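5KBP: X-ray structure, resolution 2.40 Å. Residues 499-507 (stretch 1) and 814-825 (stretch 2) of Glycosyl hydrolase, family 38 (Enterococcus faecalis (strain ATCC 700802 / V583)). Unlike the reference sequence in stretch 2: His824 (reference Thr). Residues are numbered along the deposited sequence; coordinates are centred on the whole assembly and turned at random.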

ATOM      1  N   MET A 499     -15.552  32.466  15.992  1.00 63.21           N
ATOM      2  CA  MET A 499     -14.441  32.990  15.213  1.00 58.13           C
ATOM      3  C   MET A 499     -14.864  33.177  13.762  1.00 66.03           C
ATOM      4  O   MET A 499     -15.592  32.355  13.199  1.00 63.44           O
ATOM      5  CB  MET A 499     -13.237  32.053  15.305  1.00 52.62           C
ATOM      6  CG  MET A 499     -11.977  32.593  14.651  1.00 57.15           C
ATOM      7  SD  MET A 499     -10.550  31.521  14.908  1.00 56.85           S
ATOM      8  CE  MET A 499      -9.308  32.379  13.943  1.00 57.74           C
ATOM      9  N   ALA A 500     -14.407  34.272  13.159  1.00 65.56           N
ATOM     10  CA  ALA A 500     -14.852  34.632  11.822  1.00 59.68           C
ATOM     11  C   ALA A 500     -14.403  33.587  10.802  1.00 68.28           C
ATOM     12  O   ALA A 500     -13.355  32.956  10.966  1.00 73.66           O
ATOM     13  CB  ALA A 500     -14.311  36.006  11.433  1.00 52.02           C
ATOM     14  N   PRO A 501     -15.186  33.375   9.744  1.00 65.03           N
ATOM     15  CA  PRO A 501     -14.778  32.424   8.704  1.00 55.00           C
ATOM     16  C   PRO A 501     -13.505  32.872   8.000  1.00 56.70           C
ATOM     17  O   PRO A 501     -13.290  34.063   7.767  1.00 62.13           O
ATOM     18  CB  PRO A 501     -15.972  32.414   7.744  1.00 58.90           C
ATOM     19  CG  PRO A 501     -17.128  32.881   8.564  1.00 64.47           C
ATOM     20  CD  PRO A 501     -16.556  33.874   9.531  1.00 64.49           C
ATOM     21  N   PHE A 502     -12.668  31.889   7.655  1.00 57.95           N
ATOM     22  CA  PHE A 502     -11.408  32.086   6.942  1.00 50.73           C
ATOM     23  C   PHE A 502     -10.635  33.289   7.465  1.00 55.88           C
ATOM     24  O   PHE A 502     -10.450  34.283   6.754  1.00 53.80           O
ATOM     25  CB  PHE A 502     -11.658  32.207   5.439  1.00 43.60           C
ATOM     26  CG  PHE A 502     -12.152  30.935   4.816  1.00 48.53           C
ATOM     27  CD1 PHE A 502     -11.341  29.815   4.762  1.00 49.92           C
ATOM     28  CD2 PHE A 502     -13.429  30.853   4.301  1.00 45.93           C
ATOM     29  CE1 PHE A 502     -11.797  28.640   4.196  1.00 48.54           C
ATOM     30  CE2 PHE A 502     -13.891  29.684   3.731  1.00 47.70           C
ATOM     31  CZ  PHE A 502     -13.075  28.574   3.682  1.00 49.36           C
ATOM     32  N   SER A 503     -10.187  33.199   8.714  1.00 52.93           N
ATOM     33  CA  SER A 503      -9.430  34.252   9.368  1.00 64.44           C
ATOM     34  C   SER A 503      -8.380  33.598  10.256  1.00 62.19           C
ATOM     35  O   SER A 503      -8.310  32.369  10.365  1.00 48.60           O
ATOM     36  CB  SER A 503     -10.351  35.171  10.180  1.00 63.44           C
ATOM     37  OG  SER A 503     -11.064  34.433  11.157  1.00 59.80           O
ATOM     38  N   TRP A 504      -7.554  34.422  10.896  1.00 57.69           N
ATOM     39  CA  TRP A 504      -6.607  33.918  11.879  1.00 59.62           C
ATOM     40  C   TRP A 504      -6.450  34.922  13.009  1.00 65.87           C
ATOM     41  O   TRP A 504      -6.496  36.136  12.787  1.00 67.49           O
ATOM     42  CB  TRP A 504      -5.238  33.595  11.256  1.00 44.66           C
ATOM     43  CG  TRP A 504      -4.477  34.769  10.706  1.00 50.00           C
ATOM     44  CD1 TRP A 504      -3.806  35.720  11.421  1.00 47.69           C
ATOM     45  CD2 TRP A 504      -4.273  35.089   9.324  1.00 45.47           C
ATOM     46  NE1 TRP A 504      -3.218  36.624  10.570  1.00 59.52           N
ATOM     47  CE2 TRP A 504      -3.488  36.258   9.277  1.00 62.49           C
ATOM     48  CE3 TRP A 504      -4.689  34.507   8.122  1.00 51.07           C
ATOM     49  CZ2 TRP A 504      -3.108  36.855   8.076  1.00 56.94           C
ATOM     50  CZ3 TRP A 504      -4.310  35.102   6.932  1.00 47.62           C
ATOM     51  CH2 TRP A 504      -3.529  36.264   6.918  1.00 51.43           C
ATOM     52  N   ASP A 505      -6.274  34.405  14.220  1.00 66.55           N
ATOM     53  CA  ASP A 505      -6.045  35.212  15.408  1.00 69.02           C
ATOM     54  C   ASP A 505      -4.742  34.782  16.064  1.00 71.87           C
ATOM     55  O   ASP A 505      -4.468  33.584  16.195  1.00 77.87           O
ATOM     56  CB  ASP A 505      -7.207  35.082  16.402  1.00 67.38           C
ATOM     57  CG  ASP A 505      -8.470  35.769  15.918  1.00 69.56           C
ATOM     58  OD1 ASP A 505      -8.380  36.924  15.449  1.00 72.82           O
ATOM     59  OD2 ASP A 505      -9.553  35.153  16.004  1.00 72.71           O
ATOM     60  N   SER A 506      -3.941  35.760  16.470  1.00 62.83           N
ATOM     61  CA  SER A 506      -2.646  35.506  17.080  1.00 56.15           C
ATOM     62  C   SER A 506      -2.722  35.716  18.587  1.00 65.59           C
ATOM     63  O   SER A 506      -3.364  36.656  19.064  1.00 67.06           O
ATOM     64  CB  SER A 506      -1.572  36.414  16.479  1.00 57.36           C
ATOM     65  OG  SER A 506      -1.433  36.183  15.088  1.00 59.98           O
ATOM     66  N   PHE A 507      -2.069  34.828  19.329  1.00 65.57           N
ATOM     67  CA  PHE A 507      -1.970  34.915  20.779  1.00 63.75           C
ATOM     68  C   PHE A 507      -0.526  34.640  21.181  1.00 62.02           C
ATOM     69  O   PHE A 507       0.320  34.312  20.346  1.00 58.11           O
ATOM     70  CB  PHE A 507      -2.934  33.935  21.462  1.00 60.87           C
ATOM     71  CG  PHE A 507      -4.372  34.126  21.067  1.00 60.74           C
ATOM     72  CD1 PHE A 507      -5.176  35.030  21.741  1.00 62.60           C
ATOM     73  CD2 PHE A 507      -4.920  33.399  20.023  1.00 58.84           C
ATOM     74  CE1 PHE A 507      -6.498  35.207  21.381  1.00 66.98           C
ATOM     75  CE2 PHE A 507      -6.242  33.571  19.659  1.00 60.06           C
ATOM     76  CZ  PHE A 507      -7.032  34.476  20.339  1.00 63.45           C
ATOM     77  N   LYS A 814       4.755  41.030   7.440  1.00 65.83           N
ATOM     78  CA  LYS A 814       3.895  41.846   6.599  1.00 67.59           C
ATOM     79  C   LYS A 814       2.417  41.514   6.759  1.00 69.95           C
ATOM     80  O   LYS A 814       1.573  42.294   6.307  1.00 73.56           O
ATOM     81  CB  LYS A 814       4.300  41.699   5.128  1.00 76.02           C
ATOM     82  CG  LYS A 814       5.793  41.882   4.868  1.00 85.99           C
ATOM     83  CD  LYS A 814       6.350  43.125   5.557  1.00 92.86           C
ATOM     84  CE  LYS A 814       5.783  44.411   4.975  1.00 93.32           C
ATOM     85  NZ  LYS A 814       6.247  45.602   5.739  1.00 90.67           N
ATOM     86  N   LEU A 815       2.087  40.390   7.387  1.00 63.26           N
ATOM     87  CA  LEU A 815       0.702  40.044   7.667  1.00 60.43           C
ATOM     88  C   LEU A 815       0.301  40.554   9.046  1.00 59.30           C
ATOM     89  O   LEU A 815       1.110  40.595   9.976  1.00 63.94           O
ATOM     90  CB  LEU A 815       0.486  38.532   7.590  1.00 55.61           C
ATOM     91  CG  LEU A 815       0.538  37.888   6.204  1.00 55.81           C
ATOM     92  CD1 LEU A 815       0.207  36.406   6.290  1.00 56.41           C
ATOM     93  CD2 LEU A 815      -0.409  38.598   5.248  1.00 55.49           C
ATOM     94  N   ALA A 816      -0.964  40.941   9.167  1.00 59.97           N
ATOM     95  CA  ALA A 816      -1.466  41.451  10.430  1.00 62.26           C
ATOM     96  C   ALA A 816      -1.607  40.316  11.443  1.00 64.10           C
ATOM     97  O   ALA A 816      -1.835  39.163  11.067  1.00 61.74           O
ATOM     98  CB  ALA A 816      -2.812  42.141  10.230  1.00 62.53           C
ATOM     99  N   PRO A 817      -1.463  40.615  12.738  1.00 72.65           N
ATOM    100  CA  PRO A 817      -1.666  39.562  13.749  1.00 64.79           C
ATOM    101  C   PRO A 817      -3.061  38.962  13.712  1.00 59.42           C
ATOM    102  O   PRO A 817      -3.222  37.758  13.949  1.00 61.77           O
ATOM    103  CB  PRO A 817      -1.391  40.294  15.071  1.00 58.79           C
ATOM    104  CG  PRO A 817      -0.531  41.454  14.694  1.00 56.10           C
ATOM    105  CD  PRO A 817      -1.011  41.881  13.339  1.00 53.97           C
ATOM    106  N   ASN A 818      -4.077  39.773  13.425  1.00 59.05           N
ATOM    107  CA  ASN A 818      -5.442  39.302  13.232  1.00 64.09           C
ATOM    108  C   ASN A 818      -5.924  39.789  11.875  1.00 71.18           C
ATOM    109  O   ASN A 818      -5.754  40.966  11.541  1.00 74.75           O
ATOM    110  CB  ASN A 818      -6.371  39.800  14.344  1.00 59.80           C
ATOM    111  CG  ASN A 818      -5.851  39.474  15.729  1.00 66.91           C
ATOM    112  OD1 ASN A 818      -5.937  38.334  16.183  1.00 68.94           O
ATOM    113  ND2 ASN A 818      -5.309  40.476  16.411  1.00 77.33           N
ATOM    114  N   HIS A 819      -6.520  38.890  11.095  1.00 70.46           N
ATOM    115  CA  HIS A 819      -6.887  39.235   9.730  1.00 72.36           C
ATOM    116  C   HIS A 819      -7.983  38.300   9.242  1.00 68.27           C
ATOM    117  O   HIS A 819      -7.935  37.094   9.493  1.00 69.10           O
ATOM    118  CB  HIS A 819      -5.672  39.156   8.800  1.00 75.44           C
ATOM    119  CG  HIS A 819      -5.970  39.522   7.381  1.00 68.79           C
ATOM    120  ND1 HIS A 819      -6.177  38.581   6.396  1.00 66.40           N
ATOM    121  CD2 HIS A 819      -6.091  40.729   6.778  1.00 68.35           C
ATOM    122  CE1 HIS A 819      -6.415  39.191   5.248  1.00 69.40           C
ATOM    123  NE2 HIS A 819      -6.369  40.495   5.453  1.00 69.15           N
ATOM    124  N   VAL A 820      -8.961  38.867   8.541  1.00 63.94           N
ATOM    125  CA  VAL A 820     -10.036  38.107   7.913  1.00 59.17           C
ATOM    126  C   VAL A 820      -9.735  38.013   6.424  1.00 64.86           C
ATOM    127  O   VAL A 820      -9.694  39.031   5.724  1.00 68.51           O
ATOM    128  CB  VAL A 820     -11.407  38.757   8.159  1.00 53.50           C
ATOM    129  CG1 VAL A 820     -12.480  38.048   7.351  1.00 53.84           C
ATOM    130  CG2 VAL A 820     -11.743  38.734   9.641  1.00 52.45           C
ATOM    131  N   TYR A 821      -9.528  36.788   5.937  1.00 65.01           N
ATOM    132  CA  TYR A 821      -9.148  36.610   4.540  1.00 61.62           C
ATOM    133  C   TYR A 821     -10.351  36.701   3.606  1.00 56.45           C
ATOM    134  O   TYR A 821     -10.238  37.233   2.497  1.00 57.61           O
ATOM    135  CB  TYR A 821      -8.424  35.274   4.356  1.00 59.05           C
ATOM    136  CG  TYR A 821      -7.795  35.101   2.991  1.00 54.15           C
ATOM    137  CD1 TYR A 821      -6.713  35.879   2.600  1.00 55.81           C
ATOM    138  CD2 TYR A 821      -8.277  34.154   2.097  1.00 52.61           C
ATOM    139  CE1 TYR A 821      -6.132  35.726   1.355  1.00 51.98           C
ATOM    140  CE2 TYR A 821      -7.703  33.992   0.848  1.00 54.05           C
ATOM    141  CZ  TYR A 821      -6.631  34.780   0.482  1.00 52.56           C
ATOM    142  OH  TYR A 821      -6.057  34.624  -0.758  1.00 56.12           O
ATOM    143  N   LEU A 822     -11.506  36.198   4.035  1.00 53.38           N
ATOM    144  CA  LEU A 822     -12.705  36.200   3.205  1.00 58.37           C
ATOM    145  C   LEU A 822     -13.915  36.576   4.043  1.00 59.92           C
ATOM    146  O   LEU A 822     -14.088  36.056   5.148  1.00 60.68           O
ATOM    147  CB  LEU A 822     -12.925  34.825   2.555  1.00 54.21           C
ATOM    148  CG  LEU A 822     -12.075  34.488   1.332  1.00 52.49           C
ATOM    149  CD1 LEU A 822     -12.246  33.031   0.939  1.00 46.54           C
ATOM    150  CD2 LEU A 822     -12.452  35.391   0.173  1.00 56.65           C
ATOM    151  N   THR A 823     -14.744  37.473   3.519  1.00 55.21           N
ATOM    152  CA  THR A 823     -16.016  37.821   4.138  1.00 58.55           C
ATOM    153  C   THR A 823     -17.128  37.126   3.363  1.00 60.01           C
ATOM    154  O   THR A 823     -17.230  37.282   2.144  1.00 61.48           O
ATOM    155  CB  THR A 823     -16.226  39.334   4.147  1.00 66.63           C
ATOM    156  OG1 THR A 823     -15.202  39.957   4.934  1.00 73.05           O
ATOM    157  CG2 THR A 823     -17.587  39.686   4.729  1.00 65.49           C
ATOM    158  N   HIS A 824     -17.944  36.347   4.058  1.00 60.89           N
ATOM    159  CA  HIS A 824     -18.937  35.499   3.422  1.00 59.64           C
ATOM    160  C   HIS A 824     -20.337  36.050   3.661  1.00 73.61           C
ATOM    161  O   HIS A 824     -20.630  36.616   4.722  1.00 75.09           O
ATOM    162  CB  HIS A 824     -18.839  34.062   3.938  1.00 53.09           C
ATOM    163  CG  HIS A 824     -17.599  33.335   3.492  1.00 64.47           C
ATOM    164  ND1 HIS A 824     -17.632  32.241   2.651  1.00 71.04           N
ATOM    165  CD2 HIS A 824     -16.291  33.541   3.778  1.00 65.39           C
ATOM    166  CE1 HIS A 824     -16.402  31.804   2.439  1.00 68.11           C
ATOM    167  NE2 HIS A 824     -15.568  32.579   3.109  1.00 70.08           N
ATOM    168  N   ALA A 825     -21.182  35.917   2.645  1.00 83.36           N
ATOM    169  CA  ALA A 825     -22.594  36.259   2.768  1.00 89.78           C
ATOM    170  C   ALA A 825     -23.238  35.325   3.783  1.00 84.16           C
ATOM    171  O   ALA A 825     -23.441  34.140   3.505  1.00 83.88           O
ATOM    172  CB  ALA A 825     -23.279  36.150   1.411  1.00 93.73           C
TER

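The shortest polar contact joins a side chain to a backbone: Ser506 OG donates to Pro817 O at 2.6 Å, with chi1 in the m well. A small hydroxyl suits this buried spot, because from a CB directed toward the other stretch it reaches the carbonyl at close range. The indole of Trp504 follows the same rule on a larger scale. Its chi1 is p, and the ring runs along the partner chain until NE1 donates to Ala816 O at 2.9 Å, nearly linear at 167°. Both Ala816 O and Pro817 O lie at the ring's edge, so the indole meets polar backbone with its rim and keeps a face for packing.

The backbones pair in a short antiparallel ladder that includes Trp504 itself. Trp504 and His819 form its hydrogen-bonded pair: Trp504 N donates to His819 O at 3.0 Å, and His819 N returns to Trp504 O at 3.2 Å. That same Trp504 O also receives a CA-H contact from Asn818 CA at 3.4 Å. At one end of the ladder, Phe502 O accepts from Tyr821 N at 2.8 Å and, weakly, from Leu822 N at 3.5 Å; Phe502 has phi/psi of 42/66, a left-handed conformation. Beyond the other end, Asn818 OD1 accepts from Ser506 N at 3.3 Å. This places Asn818 OD1 only 2.9 Å from Asp505 OD1, a close approach of two acceptors that adds no hydrogen bond.

Ser503 faces Val820 in the non-hydrogen-bonded pair, where the CA atoms come within 4.2 Å. The side chains of this pair lie on the same face of the sheet: Ser503 CB packs 3.9 Å from Val820 CG2, while Ser503 OG turns back to its own stretch and donates to Ala500 O at 2.7 Å. Ala500 CB extends the apolar patch, 4.2 Å from Val820 CG2.

On the sheet face shared by Trp504 and His819, Trp504 has the largest area covered by the other stretch of any residue here. His819 CB sits over one face of its indole, 3.5 Å from Trp504 CZ2, and Leu815 CD1 touches Trp504 CH2 at 3.8 Å. Farther along, buried Phe502 packs CB against Leu822 CB at 4.1 Å. Its ring meets His824, which differs from the reference sequence, rim to rim: Phe502 CD2 lies 3.0 Å from His824 NE2, with the planes 24° apart. Altogether the contact buries 691 Å², combining backbone pairing with one broad aromatic that both bonds and packs.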